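Long-range contacts in protein virC2 (Agrobacterium tumefaciens, PDB 2RH3), which probably binds DNA through the ribbon-helix-helix fold of its C-terminal part, the piece described here, and enhances T-DNA transfer and virulence: residues I1-P9 and S68-V79; L31-F42 and L104-F113. All coordinates share one frame; numbering follows the deposited sequence.

How the contacts relate
A two-stranded ribbon lying on a helical core sets two kinds of contact beside each other. Contact 1 joins strands 2-7 and 71-76 and is partly buried; contact 2 crosses helices 27-47 and 97-118 near the centre of the chain. Accordingly, the first rests on a ladder of backbone hydrogen bonds with side-chain contacts on both faces, whereas the second has no direct hydrogen bond between its segments and relies on apolar packing, with one bridging water. They meet where A7 CB packs on L109 CD1, and L5 CD1 on L39 CD1. The V3, L5, A7 and V71 side of the ribbon thus joins the core, while Q2, F4, Q72 and M76 stay at the surface.

Contact 1: I1-P9 and S68-V79; sequences IQVFLSARP and SIIVQTSRMFPV
Q2-A7 and V71-M76 pair as an antiparallel ribbon, with V3-R75, L5-T73 and A7-V71 as hydrogen-bonded pairs and Q2-M76, F4-S74 and S6-Q72 as non-hydrogen-bonded ones. The ladder runs on to I1 and F77, which exchange two backbone bonds, and the V3 N to R75 O bond (2.9 Å) is nearly straight at 176°. V3, L5, A7, V71, T73 and R75 share one face: there V3 crosses the F77 ring at about a right angle, CG2 lying 3.6 Å from F77 CD2, while L5 CD1 reaches the edge of the same ring and also touches R75 CB at 3.9 Å. On the other face the S74 CB methylene lies 3.5 Å from F4 CD1, and the sulfur of M76, folded back by a bend at chi2 (-66°), comes within 3.6 Å of Q2 CB. A water hydrogen-bonded to L5 O and Q72 OE1 links backbone to side chain across the strands. Beyond the ribbon, the R8 chain, extended from CG to NE, brings NH1 to donate to S68 OG, 3.1 Å away and close to the guanidinium plane, and the P9 ring crosses I69, with CG 3.8 Å from I69 CG2. The carbonyl I69 O is buried here without a polar partner. In ribbon-helix-helix proteins such a ribbon is usually built from two chains and its outer face reads the DNA major groove; here one chain supplies both strands, and the Q2, F4, S6, Q72, S74 and M76 face is consistent with that use. The opposite face rests on helices: L5 packs on L104 and A105 of helix 97-118, R75 NH1 forms a salt bridge with E43 of helix 27-47, and V3, with F77 just beyond the strand, meets I82 of helix 79-89.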
loop_
_atom_site.group_PDB
_atom_site.type_symbol
_atom_site.label_atom_id
_atom_site.label_comp_id
_atom_site.label_asym_id
_atom_site.label_seq_id
_atom_site.Cartn_x
_atom_site.Cartn_y
_atom_site.Cartn_z
ATOM N N ILE A 1 6.456 12.323 11.522
ATOM C CA ILE A 1 5.061 12.360 12.057
ATOM C C ILE A 1 4.304 11.058 11.782
ATOM O O ILE A 1 4.707 10.259 10.932
ATOM C CB ILE A 1 4.245 13.558 11.496
ATOM C CG1 ILE A 1 4.180 13.515 9.961
ATOM C CG2 ILE A 1 4.818 14.882 12.010
ATOM C CD1 ILE A 1 2.958 14.205 9.373
ATOM N N GLN A 2 3.205 10.863 12.507
ATOM C CA GLN A 2 2.350 9.697 12.330
ATOM C C GLN A 2 1.402 9.919 11.158
ATOM O O GLN A 2 0.649 10.896 11.133
ATOM C CB GLN A 2 1.557 9.413 13.611
ATOM C CG GLN A 2 0.800 8.088 13.603
ATOM C CD GLN A 2 0.006 7.849 14.874
ATOM O OE1 GLN A 2 -0.599 8.766 15.430
ATOM N NE2 GLN A 2 -0.005 6.605 15.336
ATOM N N VAL A 3 1.453 9.004 10.191
ATOM C CA VAL A 3 0.576 9.038 9.028
ATOM C C VAL A 3 -0.418 7.886 9.125
ATOM O O VAL A 3 -0.034 6.732 9.347
ATOM C CB VAL A 3 1.388 8.966 7.702
ATOM C CG1 VAL A 3 0.470 8.873 6.482
ATOM C CG2 VAL A 3 2.303 10.177 7.583
ATOM N N PHE A 4 -1.696 8.212 8.979
ATOM C CA PHE A 4 -2.742 7.209 8.991
ATOM C C PHE A 4 -2.972 6.704 7.572
ATOM O O PHE A 4 -2.982 7.490 6.616
ATOM C CB PHE A 4 -4.009 7.744 9.668
ATOM C CG PHE A 4 -3.817 8.039 11.137
ATOM C CD1 PHE A 4 -4.028 7.048 12.095
ATOM C CD2 PHE A 4 -3.385 9.298 11.557
ATOM C CE1 PHE A 4 -3.826 7.312 13.456
ATOM C CE2 PHE A 4 -3.183 9.572 12.912
ATOM C CZ PHE A 4 -3.403 8.579 13.863
ATOM N N LEU A 5 -3.104 5.383 7.455
ATOM C CA LEU A 5 -3.072 4.668 6.181
ATOM C C LEU A 5 -4.243 3.698 6.068
ATOM O O LEU A 5 -4.770 3.229 7.072
ATOM C CB LEU A 5 -1.773 3.860 6.094
ATOM C CG LEU A 5 -0.478 4.631 6.353
ATOM C CD1 LEU A 5 0.555 3.720 7.003
ATOM C CD2 LEU A 5 0.052 5.242 5.061
ATOM N N SER A 6 -4.635 3.386 4.840
ATOM C CA SER A 6 -5.711 2.435 4.602
ATOM C C SER A 6 -5.541 1.786 3.246
ATOM O O SER A 6 -5.023 2.399 2.316
ATOM C CB SER A 6 -7.086 3.106 4.711
ATOM O OG SER A 6 -7.243 4.121 3.740
ATOM N N ALA A 7 -5.956 0.525 3.143
ATOM C CA ALA A 7 -5.860 -0.204 1.885
ATOM C C ALA A 7 -6.844 -1.355 1.843
ATOM O O ALA A 7 -7.279 -1.843 2.882
ATOM C CB ALA A 7 -4.447 -0.731 1.681
ATOM N N ARG A 8 -7.184 -1.781 0.632
ATOM C CA ARG A 8 -8.060 -2.940 0.430
ATOM C C ARG A 8 -7.229 -4.163 0.062
ATOM O O ARG A 8 -6.271 -4.058 -0.683
ATOM C CB ARG A 8 -9.013 -2.683 -0.731
ATOM C CG ARG A 8 -10.069 -1.634 -0.495
ATOM C CD ARG A 8 -10.998 -1.593 -1.688
ATOM N NE ARG A 8 -12.118 -0.682 -1.467
ATOM C CZ ARG A 8 -13.251 -1.018 -0.858
ATOM N NH1 ARG A 8 -13.433 -2.248 -0.392
ATOM N NH2 ARG A 8 -14.203 -0.111 -0.709
ATOM N N PRO A 9 -7.617 -5.347 0.551
ATOM C CA PRO A 9 -6.907 -6.534 0.081
ATOM C C PRO A 9 -6.999 -6.716 -1.444
ATOM O O PRO A 9 -8.018 -6.340 -2.059
ATOM C CB PRO A 9 -7.620 -7.675 0.812
ATOM C CG PRO A 9 -8.198 -7.022 2.051
ATOM C CD PRO A 9 -8.646 -5.677 1.557
ATOM N N SER A 68 -16.407 -6.695 1.389
ATOM C CA SER A 68 -15.629 -5.462 1.459
ATOM C C SER A 68 -14.791 -5.410 2.728
ATOM O O SER A 68 -15.320 -5.505 3.837
ATOM C CB SER A 68 -16.544 -4.240 1.386
ATOM O OG SER A 68 -15.793 -3.046 1.493
ATOM N N ILE A 69 -13.479 -5.275 2.550
ATOM C CA ILE A 69 -12.562 -5.103 3.664
ATOM C C ILE A 69 -11.665 -3.893 3.391
ATOM O O ILE A 69 -11.005 -3.824 2.349
ATOM C CB ILE A 69 -11.692 -6.390 3.886
ATOM C CG1 ILE A 69 -12.577 -7.573 4.299
ATOM C CG2 ILE A 69 -10.582 -6.152 4.925
ATOM C CD1 ILE A 69 -11.960 -8.936 4.033
ATOM N N ILE A 70 -11.708 -2.910 4.291
ATOM C CA ILE A 70 -10.708 -1.853 4.291
ATOM C C ILE A 70 -9.910 -1.963 5.582
ATOM O O ILE A 70 -10.466 -1.987 6.685
ATOM C CB ILE A 70 -11.307 -0.426 4.067
ATOM C CG1 ILE A 70 -10.178 0.594 3.837
ATOM C CG2 ILE A 70 -12.244 -0.019 5.215
ATOM C CD1 ILE A 70 -10.621 1.883 3.181
ATOM N N VAL A 71 -8.599 -2.069 5.429
ATOM C CA VAL A 71 -7.693 -2.223 6.552
ATOM C C VAL A 71 -7.138 -0.852 6.939
ATOM O O VAL A 71 -6.734 -0.085 6.066
ATOM C CB VAL A 71 -6.557 -3.206 6.177
ATOM C CG1 VAL A 71 -5.738 -3.581 7.397
ATOM C CG2 VAL A 71 -7.151 -4.458 5.537
ATOM N N GLN A 72 -7.139 -0.549 8.237
ATOM C CA GLN A 72 -6.705 0.759 8.754
ATOM C C GLN A 72 -5.472 0.614 9.636
ATOM O O GLN A 72 -5.406 -0.276 10.487
ATOM C CB GLN A 72 -7.817 1.436 9.568
ATOM C CG GLN A 72 -9.152 1.563 8.868
ATOM C CD GLN A 72 -9.248 2.785 7.982
ATOM O OE1 GLN A 72 -8.451 3.728 8.093
ATOM N NE2 GLN A 72 -10.239 2.785 7.098
ATOM N N THR A 73 -4.497 1.492 9.435
ATOM C CA THR A 73 -3.253 1.434 10.192
ATOM C C THR A 73 -2.600 2.809 10.277
ATOM O O THR A 73 -3.027 3.745 9.597
ATOM C CB THR A 73 -2.266 0.390 9.580
ATOM O OG1 THR A 73 -1.291 0.005 10.554
ATOM C CG2 THR A 73 -1.560 0.930 8.339
ATOM N N SER A 74 -1.586 2.930 11.133
ATOM C CA SER A 74 -0.730 4.117 11.156
ATOM C C SER A 74 0.755 3.738 11.202
ATOM O O SER A 74 1.104 2.597 11.517
ATOM C CB SER A 74 -1.114 5.077 12.295
ATOM O OG SER A 74 -0.760 4.586 13.575
ATOM N N ARG A 75 1.619 4.695 10.861
ATOM C CA ARG A 75 3.070 4.488 10.849
ATOM C C ARG A 75 3.779 5.838 10.883
ATOM O O ARG A 75 3.285 6.822 10.325
ATOM C CB ARG A 75 3.504 3.696 9.608
ATOM C CG ARG A 75 4.913 3.106 9.687
ATOM C CD ARG A 75 5.228 2.275 8.456
ATOM N NE ARG A 75 6.599 1.761 8.446
ATOM C CZ ARG A 75 7.646 2.418 7.949
ATOM N NH1 ARG A 75 8.850 1.865 7.982
ATOM N NH2 ARG A 75 7.497 3.630 7.430
ATOM N N MET A 76 4.933 5.874 11.549
ATOM C CA MET A 76 5.756 7.079 11.628
ATOM C C MET A 76 6.632 7.210 10.395
ATOM O O MET A 76 7.308 6.255 9.997
ATOM C CB MET A 76 6.650 7.054 12.877
ATOM C CG MET A 76 5.920 6.806 14.189
ATOM S SD MET A 76 4.804 8.147 14.629
ATOM C CE MET A 76 4.321 7.652 16.286
ATOM N N PHE A 77 6.611 8.396 9.792
ATOM C CA PHE A 77 7.479 8.718 8.664
ATOM C C PHE A 77 8.253 9.994 8.972
ATOM O O PHE A 77 7.707 10.910 9.592
ATOM C CB PHE A 77 6.665 8.956 7.391
ATOM C CG PHE A 77 5.958 7.739 6.866
ATOM C CD1 PHE A 77 6.585 6.892 5.955
ATOM C CD2 PHE A 77 4.650 7.462 7.246
ATOM C CE1 PHE A 77 5.924 5.772 5.451
ATOM C CE2 PHE A 77 3.982 6.344 6.748
ATOM C CZ PHE A 77 4.621 5.500 5.853
ATOM N N PRO A 78 9.522 10.069 8.533
ATOM C CA PRO A 78 10.205 11.369 8.574
ATOM C C PRO A 78 9.419 12.408 7.766
ATOM O O PRO A 78 8.887 12.084 6.697
ATOM C CB PRO A 78 11.558 11.085 7.912
ATOM C CG PRO A 78 11.756 9.605 8.047
ATOM C CD PRO A 78 10.387 8.996 8.007
ATOM N N VAL A 79 9.343 13.634 8.286
ATOM C CA VAL A 79 8.555 14.725 7.689
ATOM C C VAL A 79 9.017 15.093 6.276
ATOM O O VAL A 79 8.201 15.462 5.422
ATOM C CB VAL A 79 8.557 15.991 8.603
ATOM C CG1 VAL A 79 8.058 17.225 7.857
ATOM C CG2 VAL A 79 7.710 15.753 9.846
HETATM O O HOH W 1 -5.971 4.697 9.428
#

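Contact 2: L31-F42 and L104-F113; sequences LQMILRRALGDF and LATAALACFF
F112 swings its ring across to I34 because CG stands anti to the backbone N (chi1 -178°), and in I34 the CG2 branch, likewise opposite N, is the one that meets it. This methyl sits 3.7 Å from the F112 ring centroid and 14° off the normal, a CH-pi contact over one face, while R37 CG comes to the ring edge. The same methyl touches L109 CD2 at 3.6 Å. At the other end F42 lays a face over A108, whose CA is 4.1 Å from the ring centroid, and its edge meets L104 CD1, 3.7 Å from F42 CE2. The helices cross almost perpendicularly (91°) with knobs-into-holes packing, forming part of the helical core of the ribbon-helix-helix fold: F42 fits among L104, A107, A108 and C111, and L109 among L31, I34, L35 and A38. A38 CA and A108 CA are 5.4 Å apart, a close approach consistent with their small side chains. Beside them a water donates to A38 O and A108 O, carbonyls that already accept helical bonds from F42 N and F112 N. F112 also touches I17 of helix 16-21, and the F113 ring meets that of Y58 edge-to-face.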
loop_
_atom_site.group_PDB
_atom_site.type_symbol
_atom_site.label_atom_id
_atom_site.label_comp_id
_atom_site.label_asym_id
_atom_site.label_seq_id
_atom_site.Cartn_x
_atom_site.Cartn_y
_atom_site.Cartn_z
ATOM N N LEU A 31 -2.741 -8.387 5.378
ATOM C CA LEU A 31 -2.419 -7.146 4.666
ATOM C C LEU A 31 -1.512 -6.244 5.502
ATOM O O LEU A 31 -0.622 -5.588 4.959
ATOM C CB LEU A 31 -3.677 -6.411 4.195
ATOM C CG LEU A 31 -3.431 -5.423 3.038
ATOM C CD1 LEU A 31 -2.865 -6.137 1.804
ATOM C CD2 LEU A 31 -4.681 -4.649 2.688
ATOM N N GLN A 32 -1.732 -6.236 6.813
ATOM C CA GLN A 32 -0.924 -5.428 7.724
ATOM C C GLN A 32 0.529 -5.901 7.738
ATOM O O GLN A 32 1.449 -5.072 7.763
ATOM C CB GLN A 32 -1.524 -5.449 9.130
ATOM C CG GLN A 32 -2.643 -4.438 9.321
ATOM C CD GLN A 32 -3.559 -4.762 10.495
ATOM O OE1 GLN A 32 -3.372 -5.756 11.202
ATOM N NE2 GLN A 32 -4.565 -3.919 10.701
ATOM N N MET A 33 0.723 -7.223 7.706
ATOM C CA MET A 33 2.066 -7.838 7.628
ATOM C C MET A 33 2.788 -7.368 6.366
ATOM O O MET A 33 3.951 -6.941 6.422
ATOM C CB MET A 33 1.979 -9.369 7.654
ATOM C CG MET A 33 1.576 -9.917 9.027
ATOM S SD MET A 33 1.178 -11.660 8.946
ATOM C CE MET A 33 2.808 -12.341 8.608
ATOM N N ILE A 34 2.085 -7.449 5.239
ATOM C CA ILE A 34 2.652 -7.015 3.968
ATOM C C ILE A 34 2.943 -5.517 3.968
ATOM O O ILE A 34 4.028 -5.109 3.562
ATOM C CB ILE A 34 1.763 -7.381 2.767
ATOM C CG1 ILE A 34 1.643 -8.910 2.650
ATOM C CG2 ILE A 34 2.393 -6.815 1.484
ATOM C CD1 ILE A 34 0.598 -9.382 1.625
ATOM N N LEU A 35 1.981 -4.724 4.440
ATOM C CA LEU A 35 2.120 -3.260 4.426
ATOM C C LEU A 35 3.341 -2.789 5.221
ATOM O O LEU A 35 3.995 -1.805 4.837
ATOM C CB LEU A 35 0.837 -2.591 4.940
ATOM C CG LEU A 35 0.673 -1.084 4.709
ATOM C CD1 LEU A 35 0.947 -0.717 3.262
ATOM C CD2 LEU A 35 -0.717 -0.623 5.131
ATOM N N ARG A 36 3.643 -3.474 6.317
ATOM C CA ARG A 36 4.798 -3.124 7.156
ATOM C C ARG A 36 6.081 -3.148 6.318
ATOM O O ARG A 36 6.899 -2.209 6.365
ATOM C CB ARG A 36 4.892 -4.087 8.345
ATOM C CG ARG A 36 6.031 -3.791 9.308
ATOM C CD ARG A 36 6.002 -4.701 10.529
ATOM N NE ARG A 36 4.895 -4.383 11.425
ATOM C CZ ARG A 36 3.915 -5.225 11.736
ATOM N NH1 ARG A 36 3.904 -6.453 11.232
ATOM N NH2 ARG A 36 2.952 -4.839 12.564
ATOM N N ARG A 37 6.242 -4.221 5.543
ATOM C CA ARG A 37 7.396 -4.395 4.688
ATOM C C ARG A 37 7.319 -3.434 3.498
ATOM O O ARG A 37 8.310 -2.782 3.166
ATOM C CB ARG A 37 7.484 -5.842 4.187
ATOM C CG ARG A 37 8.603 -6.096 3.190
ATOM C CD ARG A 37 9.963 -5.962 3.822
ATOM N NE ARG A 37 11.025 -6.253 2.864
ATOM C CZ ARG A 37 12.260 -6.640 3.187
ATOM N NH1 ARG A 37 12.620 -6.786 4.460
ATOM N NH2 ARG A 37 13.147 -6.887 2.228
ATOM N N ALA A 38 6.151 -3.367 2.866
ATOM C CA ALA A 38 5.924 -2.495 1.709
ATOM C C ALA A 38 6.216 -1.017 2.045
ATOM O O ALA A 38 6.856 -0.318 1.266
ATOM C CB ALA A 38 4.521 -2.670 1.171
ATOM N N LEU A 39 5.779 -0.564 3.215
ATOM C CA LEU A 39 6.013 0.836 3.596
ATOM C C LEU A 39 7.476 1.092 3.919
ATOM O O LEU A 39 7.981 2.199 3.701
ATOM C CB LEU A 39 5.103 1.276 4.751
ATOM C CG LEU A 39 3.605 1.324 4.432
ATOM C CD1 LEU A 39 2.779 1.211 5.711
ATOM C CD2 LEU A 39 3.224 2.582 3.632
ATOM N N GLY A 40 8.158 0.069 4.432
ATOM C CA GLY A 40 9.594 0.150 4.670
ATOM C C GLY A 40 10.360 0.308 3.368
ATOM O O GLY A 40 11.222 1.184 3.251
ATOM N N ASP A 41 10.027 -0.533 2.385
ATOM C CA ASP A 41 10.622 -0.473 1.047
ATOM C C ASP A 41 10.328 0.886 0.401
ATOM O O ASP A 41 11.218 1.501 -0.198
ATOM C CB ASP A 41 10.071 -1.598 0.143
ATOM C CG ASP A 41 10.426 -3.010 0.637
ATOM O OD1 ASP A 41 11.382 -3.174 1.423
ATOM O OD2 ASP A 41 9.732 -3.974 0.221
ATOM N N PHE A 42 9.090 1.352 0.565
ATOM C CA PHE A 42 8.595 2.570 -0.101
ATOM C C PHE A 42 9.257 3.835 0.428
ATOM O O PHE A 42 9.512 4.758 -0.344
ATOM C CB PHE A 42 7.073 2.683 0.015
ATOM C CG PHE A 42 6.430 3.450 -1.114
ATOM C CD1 PHE A 42 6.476 2.962 -2.419
ATOM C CD2 PHE A 42 5.769 4.646 -0.868
ATOM C CE1 PHE A 42 5.873 3.661 -3.473
ATOM C CE2 PHE A 42 5.168 5.360 -1.907
ATOM C CZ PHE A 42 5.217 4.859 -3.215
ATOM N N LEU A 104 -1.170 6.633 -0.384
ATOM C CA LEU A 104 0.186 6.242 0.001
ATOM C C LEU A 104 0.265 4.733 0.244
ATOM O O LEU A 104 1.135 4.059 -0.325
ATOM C CB LEU A 104 0.642 7.015 1.245
ATOM C CG LEU A 104 2.074 6.731 1.739
ATOM C CD1 LEU A 104 3.098 6.999 0.643
ATOM C CD2 LEU A 104 2.412 7.511 2.992
ATOM N N ALA A 105 -0.647 4.206 1.056
ATOM C CA ALA A 105 -0.651 2.754 1.338
ATOM C C ALA A 105 -0.876 1.941 0.076
ATOM O O ALA A 105 -0.189 0.937 -0.162
ATOM C CB ALA A 105 -1.697 2.409 2.383
ATOM N N THR A 106 -1.829 2.380 -0.744
ATOM C CA THR A 106 -2.169 1.666 -1.963
ATOM C C THR A 106 -0.981 1.609 -2.935
ATOM O O THR A 106 -0.702 0.556 -3.513
ATOM C CB THR A 106 -3.454 2.238 -2.607
ATOM O OG1 THR A 106 -4.552 2.036 -1.698
ATOM C CG2 THR A 106 -3.751 1.549 -3.934
ATOM N N ALA A 107 -0.274 2.728 -3.089
ATOM C CA ALA A 107 0.926 2.770 -3.926
ATOM C C ALA A 107 2.035 1.866 -3.389
ATOM O O ALA A 107 2.690 1.177 -4.157
ATOM C CB ALA A 107 1.445 4.210 -4.062
ATOM N N ALA A 108 2.241 1.891 -2.078
ATOM C CA ALA A 108 3.267 1.067 -1.444
ATOM C C ALA A 108 2.997 -0.422 -1.725
ATOM O O ALA A 108 3.897 -1.191 -2.082
ATOM C CB ALA A 108 3.306 1.357 0.041
ATOM N N LEU A 109 1.740 -0.811 -1.593
ATOM C CA LEU A 109 1.350 -2.198 -1.863
ATOM C C LEU A 109 1.435 -2.535 -3.344
ATOM O O LEU A 109 1.892 -3.610 -3.712
ATOM C CB LEU A 109 -0.054 -2.457 -1.322
ATOM C CG LEU A 109 -0.163 -2.539 0.196
ATOM C CD1 LEU A 109 -1.645 -2.452 0.592
ATOM C CD2 LEU A 109 0.475 -3.822 0.744
ATOM N N ALA A 110 0.981 -1.613 -4.201
ATOM C CA ALA A 110 1.052 -1.812 -5.632
ATOM C C ALA A 110 2.494 -2.115 -6.060
ATOM O O ALA A 110 2.718 -2.968 -6.900
ATOM C CB ALA A 110 0.509 -0.592 -6.360
ATOM N N CYS A 111 3.440 -1.403 -5.450
ATOM C CA CYS A 111 4.874 -1.577 -5.675
ATOM C C CYS A 111 5.383 -2.954 -5.208
ATOM O O CYS A 111 6.155 -3.613 -5.909
ATOM C CB CYS A 111 5.635 -0.450 -4.965
ATOM S SG CYS A 111 7.382 -0.364 -5.343
ATOM N N PHE A 112 4.934 -3.375 -4.028
ATOM C CA PHE A 112 5.289 -4.670 -3.449
ATOM C C PHE A 112 4.769 -5.791 -4.361
ATOM O O PHE A 112 5.496 -6.739 -4.687
ATOM C CB PHE A 112 4.655 -4.787 -2.046
ATOM C CG PHE A 112 5.002 -6.057 -1.337
ATOM C CD1 PHE A 112 6.050 -6.090 -0.419
ATOM C CD2 PHE A 112 4.278 -7.222 -1.578
ATOM C CE1 PHE A 112 6.385 -7.288 0.240
ATOM C CE2 PHE A 112 4.611 -8.411 -0.936
ATOM C CZ PHE A 112 5.654 -8.439 -0.020
ATOM N N PHE A 113 3.506 -5.675 -4.784
ATOM C CA PHE A 113 2.892 -6.686 -5.635
ATOM C C PHE A 113 3.549 -6.756 -7.023
ATOM O O PHE A 113 3.723 -7.842 -7.556
ATOM C CB PHE A 113 1.388 -6.480 -5.780
ATOM C CG PHE A 113 0.616 -6.494 -4.475
ATOM C CD1 PHE A 113 0.977 -7.345 -3.403
ATOM C CD2 PHE A 113 -0.509 -5.682 -4.335
ATOM C CE1 PHE A 113 0.241 -7.343 -2.205
ATOM C CE2 PHE A 113 -1.255 -5.689 -3.154
ATOM C CZ PHE A 113 -0.871 -6.516 -2.086
HETATM O O HOH W 2 6.760 -0.987 -1.679
#